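Local coordinates for hyaluronidase (Streptomyces koganeiensis, PDB 4UFQ), which breaks down the polysaccharide hyaluronan, probably by cleaving its glycosidic bonds, at the interface of chains A and B. Sequence-based numbering; all coordinates share one arbitrary frame. Chains: chain A/B, Hyaluronidase.

Contact 1: the interface of chains A and B. Residues chain A 184, 186-188, 193-196; chain B 174-177.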
# COMPACT_ATOMS: atom_id res chain seq x y z
N PRO A 184 -3.76 15.97 29.57
CA PRO A 184 -3.36 17.11 28.73
C PRO A 184 -3.16 18.42 29.48
O PRO A 184 -3.90 18.69 30.43
CB PRO A 184 -4.55 17.25 27.78
CG PRO A 184 -5.07 15.85 27.65
CD PRO A 184 -4.94 15.29 29.05
N SER A 186 -2.35 21.25 27.31
CA SER A 186 -2.34 22.12 26.15
C SER A 186 -3.32 21.58 25.11
O SER A 186 -3.84 20.45 25.23
CB SER A 186 -0.92 22.19 25.57
OG SER A 186 -0.48 20.88 25.22
N VAL A 187 -3.56 22.39 24.08
CA VAL A 187 -4.42 22.02 22.95
C VAL A 187 -3.68 22.24 21.63
O VAL A 187 -2.57 22.75 21.61
CB VAL A 187 -5.80 22.77 22.97
CG1 VAL A 187 -6.45 22.62 24.35
CG2 VAL A 187 -5.70 24.20 22.59
N ASP A 188 -4.29 21.82 20.51
CA ASP A 188 -3.67 22.02 19.19
C ASP A 188 -3.62 23.49 18.74
O ASP A 188 -4.40 24.34 19.20
CB ASP A 188 -4.41 21.22 18.13
CG ASP A 188 -3.65 21.17 16.82
OD1 ASP A 188 -2.53 20.60 16.82
OD2 ASP A 188 -4.13 21.74 15.81
N GLY A 193 -10.00 22.21 21.51
CA GLY A 193 -9.65 21.64 22.80
C GLY A 193 -9.25 20.20 22.75
O GLY A 193 -8.98 19.63 21.67
N ALA A 194 -9.15 19.60 23.93
CA ALA A 194 -8.72 18.22 24.09
C ALA A 194 -9.75 17.45 24.89
O ALA A 194 -10.07 17.80 26.03
CB ALA A 194 -7.36 18.18 24.80
N LEU A 195 -10.24 16.35 24.30
CA LEU A 195 -11.23 15.48 24.90
C LEU A 195 -10.48 14.26 25.39
O LEU A 195 -9.68 13.68 24.65
CB LEU A 195 -12.26 15.07 23.85
CG LEU A 195 -13.46 14.24 24.31
CD1 LEU A 195 -14.40 15.05 25.21
CD2 LEU A 195 -14.24 13.69 23.11
N TYR A 196 -10.65 13.88 26.66
CA TYR A 196 -9.93 12.74 27.19
C TYR A 196 -10.69 12.09 28.30
O TYR A 196 -11.59 12.70 28.89
CB TYR A 196 -8.52 13.15 27.66
CG TYR A 196 -8.46 14.18 28.77
CD1 TYR A 196 -8.65 15.53 28.50
CD2 TYR A 196 -8.22 13.80 30.07
CE1 TYR A 196 -8.58 16.49 29.51
CE2 TYR A 196 -8.15 14.75 31.09
CZ TYR A 196 -8.34 16.08 30.80
OH TYR A 196 -8.27 17.03 31.79
N SER B 174 -5.65 10.92 24.14
CA SER B 174 -6.60 12.01 24.05
C SER B 174 -6.98 12.30 22.60
O SER B 174 -6.28 11.87 21.65
CB SER B 174 -6.02 13.26 24.70
OG SER B 174 -4.79 13.63 24.09
N VAL B 175 -8.09 13.01 22.43
CA VAL B 175 -8.61 13.41 21.13
C VAL B 175 -8.65 14.92 21.08
O VAL B 175 -9.43 15.55 21.82
CB VAL B 175 -10.03 12.89 20.88
CG1 VAL B 175 -10.57 13.36 19.49
CG2 VAL B 175 -10.08 11.37 21.00
N ARG B 176 -7.84 15.52 20.22
CA ARG B 176 -7.91 16.96 20.02
C ARG B 176 -8.85 17.29 18.88
O ARG B 176 -8.81 16.66 17.83
CB ARG B 176 -6.53 17.55 19.76
CG ARG B 176 -5.64 17.52 21.00
CD ARG B 176 -4.21 17.89 20.74
NE ARG B 176 -3.51 18.20 22.00
CZ ARG B 176 -2.38 18.87 22.11
NH1 ARG B 176 -1.70 19.24 21.03
NH2 ARG B 176 -1.89 19.13 23.32
N ILE B 177 -9.71 18.28 19.10
CA ILE B 177 -10.66 18.72 18.10
C ILE B 177 -10.41 20.20 17.90
O ILE B 177 -10.61 21.00 18.83
CB ILE B 177 -12.11 18.47 18.55
CG1 ILE B 177 -12.34 16.98 18.84
CG2 ILE B 177 -13.08 18.98 17.47
CD1 ILE B 177 -13.69 16.68 19.47
O HOH W 1 -1.91 18.42 18.32
O HOH W 2 0.06 21.36 21.95
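The guanidinium of B:Arg176 lies with one face over the backbone of A:Val187 and A:Asp188, where two chains of the HylP hyaluronidase family meet, probably as part of the trimeric beta-helix typical of such enzymes. A:Val187 C sits over the centre of that face, 3.6 Å above the plane, and A:Asp188 N is offset toward the rim. A water lies in plane at the guanidinium edge. It links B:Arg176 NH1, at 2.8 Å, to the carboxylate oxygen OD1 of A:Asp188. The second flat group, the A:Tyr196 ring, has A:Pro184 CD over the centre of one face, within chain A.

Beside these groups runs an antiparallel beta pairing. Strand 193-198 of chain A meets strand 175-177 of chain B. A:Leu195 N gives a nearly straight bond to B:Val175 O (2.7 Å, 173° at H), from above the carbonyl plane. B:Val175 N returns one to A:Leu195 O, nearly along the C=O axis. A:Gly193 and B:Ile177 exchange a second pair, each 3.0 Å from N to O.

B:Arg176 leaves its strand with CG anti to the carbonyl carbon (chi1 -70°) and is extended from CG to NE. This carries its tip across to the segment from A:Ser186 to A:Asp188. NH2 makes a weak, bent bond to the hydroxyl OG of A:Ser186. A second water joins NH1 to A:Val187 O. The carboxylate of A:Asp188 is not in direct contact, but its charge probably favours the guanidinium. B:Ser174 CB packs against A:Tyr196 CB at 3.9 Å.

Contact 2: the interface of chains A and B. Residues chain A 112-114, 118-123; chain B 99-100, 105-109.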
# COMPACT_ATOMS: atom_id res chain seq x y z
N VAL A 112 5.57 -4.53 4.70
CA VAL A 112 6.68 -3.60 4.62
C VAL A 112 7.41 -3.58 5.95
O VAL A 112 6.78 -3.39 7.00
CB VAL A 112 6.20 -2.17 4.30
CG1 VAL A 112 7.39 -1.22 4.11
CG2 VAL A 112 5.32 -2.16 3.07
N THR A 113 8.72 -3.76 5.93
CA THR A 113 9.50 -3.64 7.16
C THR A 113 10.90 -3.13 6.86
O THR A 113 11.23 -2.82 5.71
CB THR A 113 9.54 -4.99 7.92
OG1 THR A 113 10.03 -4.78 9.26
CG2 THR A 113 10.40 -6.02 7.20
N ALA A 114 11.73 -3.05 7.90
CA ALA A 114 13.07 -2.49 7.80
C ALA A 114 13.93 -3.29 8.76
O ALA A 114 14.02 -2.98 9.94
CB ALA A 114 13.05 -1.02 8.17
N PRO A 118 14.62 0.89 12.06
CA PRO A 118 13.58 1.69 11.40
C PRO A 118 14.14 2.69 10.39
O PRO A 118 15.20 3.29 10.59
CB PRO A 118 12.90 2.42 12.58
CG PRO A 118 13.94 2.45 13.65
CD PRO A 118 14.72 1.18 13.50
N THR A 119 13.41 2.86 9.29
CA THR A 119 13.75 3.91 8.35
C THR A 119 13.24 5.24 8.87
O THR A 119 12.30 5.31 9.67
CB THR A 119 13.13 3.68 6.96
OG1 THR A 119 13.56 4.74 6.09
CG2 THR A 119 11.60 3.66 7.00
N LYS A 120 13.86 6.32 8.40
CA LYS A 120 13.39 7.65 8.74
C LYS A 120 12.40 8.18 7.69
O LYS A 120 11.76 9.20 7.90
CB LYS A 120 14.58 8.60 8.93
CG LYS A 120 15.42 8.23 10.15
CD LYS A 120 16.72 9.00 10.23
CE LYS A 120 17.50 8.62 11.49
NZ LYS A 120 17.74 7.15 11.60
N GLY A 121 12.27 7.46 6.57
CA GLY A 121 11.32 7.85 5.54
C GLY A 121 9.88 7.38 5.71
O GLY A 121 9.57 6.54 6.56
N ASN A 122 8.98 7.92 4.88
CA ASN A 122 7.57 7.55 4.92
C ASN A 122 7.41 6.08 4.61
O ASN A 122 8.08 5.56 3.71
CB ASN A 122 6.76 8.33 3.88
CG ASN A 122 6.78 9.81 4.10
OD1 ASN A 122 6.62 10.29 5.24
ND2 ASN A 122 6.96 10.56 3.02
N LEU A 123 6.55 5.39 5.35
CA LEU A 123 6.26 4.00 5.06
C LEU A 123 5.34 3.89 3.84
O LEU A 123 5.52 3.02 2.98
CB LEU A 123 5.64 3.32 6.28
CG LEU A 123 6.43 3.54 7.58
CD1 LEU A 123 5.80 2.70 8.71
CD2 LEU A 123 7.89 3.20 7.39
N ASP B 99 11.53 -4.67 1.96
CA ASP B 99 12.49 -4.53 3.05
C ASP B 99 13.42 -3.34 2.79
O ASP B 99 14.17 -3.32 1.80
CB ASP B 99 13.31 -5.81 3.27
CG ASP B 99 14.14 -5.77 4.56
OD1 ASP B 99 13.95 -4.84 5.38
OD2 ASP B 99 14.98 -6.68 4.77
N LEU B 100 13.35 -2.36 3.68
CA LEU B 100 14.19 -1.18 3.66
C LEU B 100 15.38 -1.44 4.55
O LEU B 100 15.30 -1.28 5.77
CB LEU B 100 13.37 0.02 4.15
CG LEU B 100 12.09 0.26 3.35
CD1 LEU B 100 11.27 1.37 4.03
CD2 LEU B 100 12.34 0.60 1.90
N THR B 105 19.04 4.39 7.14
CA THR B 105 18.33 4.69 5.90
C THR B 105 17.18 5.67 6.10
O THR B 105 16.57 5.75 7.18
CB THR B 105 17.81 3.40 5.23
OG1 THR B 105 17.25 3.72 3.96
CG2 THR B 105 16.75 2.72 6.08
N ALA B 106 16.89 6.44 5.05
CA ALA B 106 15.74 7.35 5.04
C ALA B 106 14.83 7.03 3.86
O ALA B 106 13.92 7.80 3.53
CB ALA B 106 16.22 8.80 4.98
N ALA B 107 15.07 5.88 3.23
CA ALA B 107 14.24 5.42 2.12
C ALA B 107 12.79 5.20 2.50
O ALA B 107 12.47 4.77 3.61
CB ALA B 107 14.81 4.13 1.55
N GLN B 108 11.90 5.49 1.56
CA GLN B 108 10.48 5.30 1.77
C GLN B 108 10.06 3.92 1.34
O GLN B 108 10.76 3.25 0.57
CB GLN B 108 9.71 6.37 0.98
CG GLN B 108 10.11 7.79 1.36
CD GLN B 108 9.57 8.81 0.40
OE1 GLN B 108 8.46 9.31 0.57
NE2 GLN B 108 10.34 9.13 -0.63
N GLY B 109 8.91 3.48 1.84
CA GLY B 109 8.34 2.20 1.46
C GLY B 109 7.61 2.27 0.13
O GLY B 109 8.13 1.82 -0.90
O HOH W 3 17.09 5.01 9.82
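Backbone hydrogen bonds form the frame of this contact between two chains of the HylP family. A:Thr113, at the end of strand 110-113, forms a parallel bridge with B:Asp99 of strand 96-101. B:Leu100 N gives a straight bond to A:Thr113 O (3.0 Å, 172° at H), in the carbonyl plane. Further along, A:Lys120 N bonds B:Thr105 O on a lone pair, and B:Gly109 N reaches A:Asn122 O at 2.9 Å.

Side chains of the 118-123 loop of chain A also bond to chain B. A:Thr119 OG1 is anti to the backbone N (chi1 -178°) and donates to a lone pair of B:Ala107 O at 2.7 Å. The same hydroxyl accepts a hydrogen bond from A:Gly121 N at 3.1 Å, so it is gripped from both chains. A:Asn122 and B:Gln108 lie side by side and point the same way, their amide planes 62° apart. ND2 of A:Asn122 donates a hydrogen bond to OE1 of B:Gln108 at 3.1 Å, from above the carbonyl plane.

One water is shared by A:Pro118 O, the side-chain amine NZ of A:Lys120 and B:Thr105 O. The lysine chain bends near its end on its way to this water.

Apolar contact centres on A:Thr119. Its methyl CG2 meets B:Leu100 CD1 at 3.8 Å, the two side chains crossing obliquely, and its CB touches the methyl CG2 of B:Thr105. An alanine in place of A:Thr119 would probably weaken the join, losing the hydroxyl bond to B:Ala107, the A:Gly121 brace and the methyl contact with B:Leu100.

The C-alpha centres of contact 1 and contact 2 lie about 30 Å apart, and they share no residue. Contact 1 uses strand 193-198 of chain A and strand 175-177 of chain B, toward the C-terminal end. Contact 2 lies near the middle of the elongated chains, at strands 110-113 and 96-101 and the loops after them. Chains A and B are therefore joined at well-separated points along their length. The deposited assembly holds three copies, so equivalent contacts probably recur around a trimer, although the structure alone does not prove its role in solution.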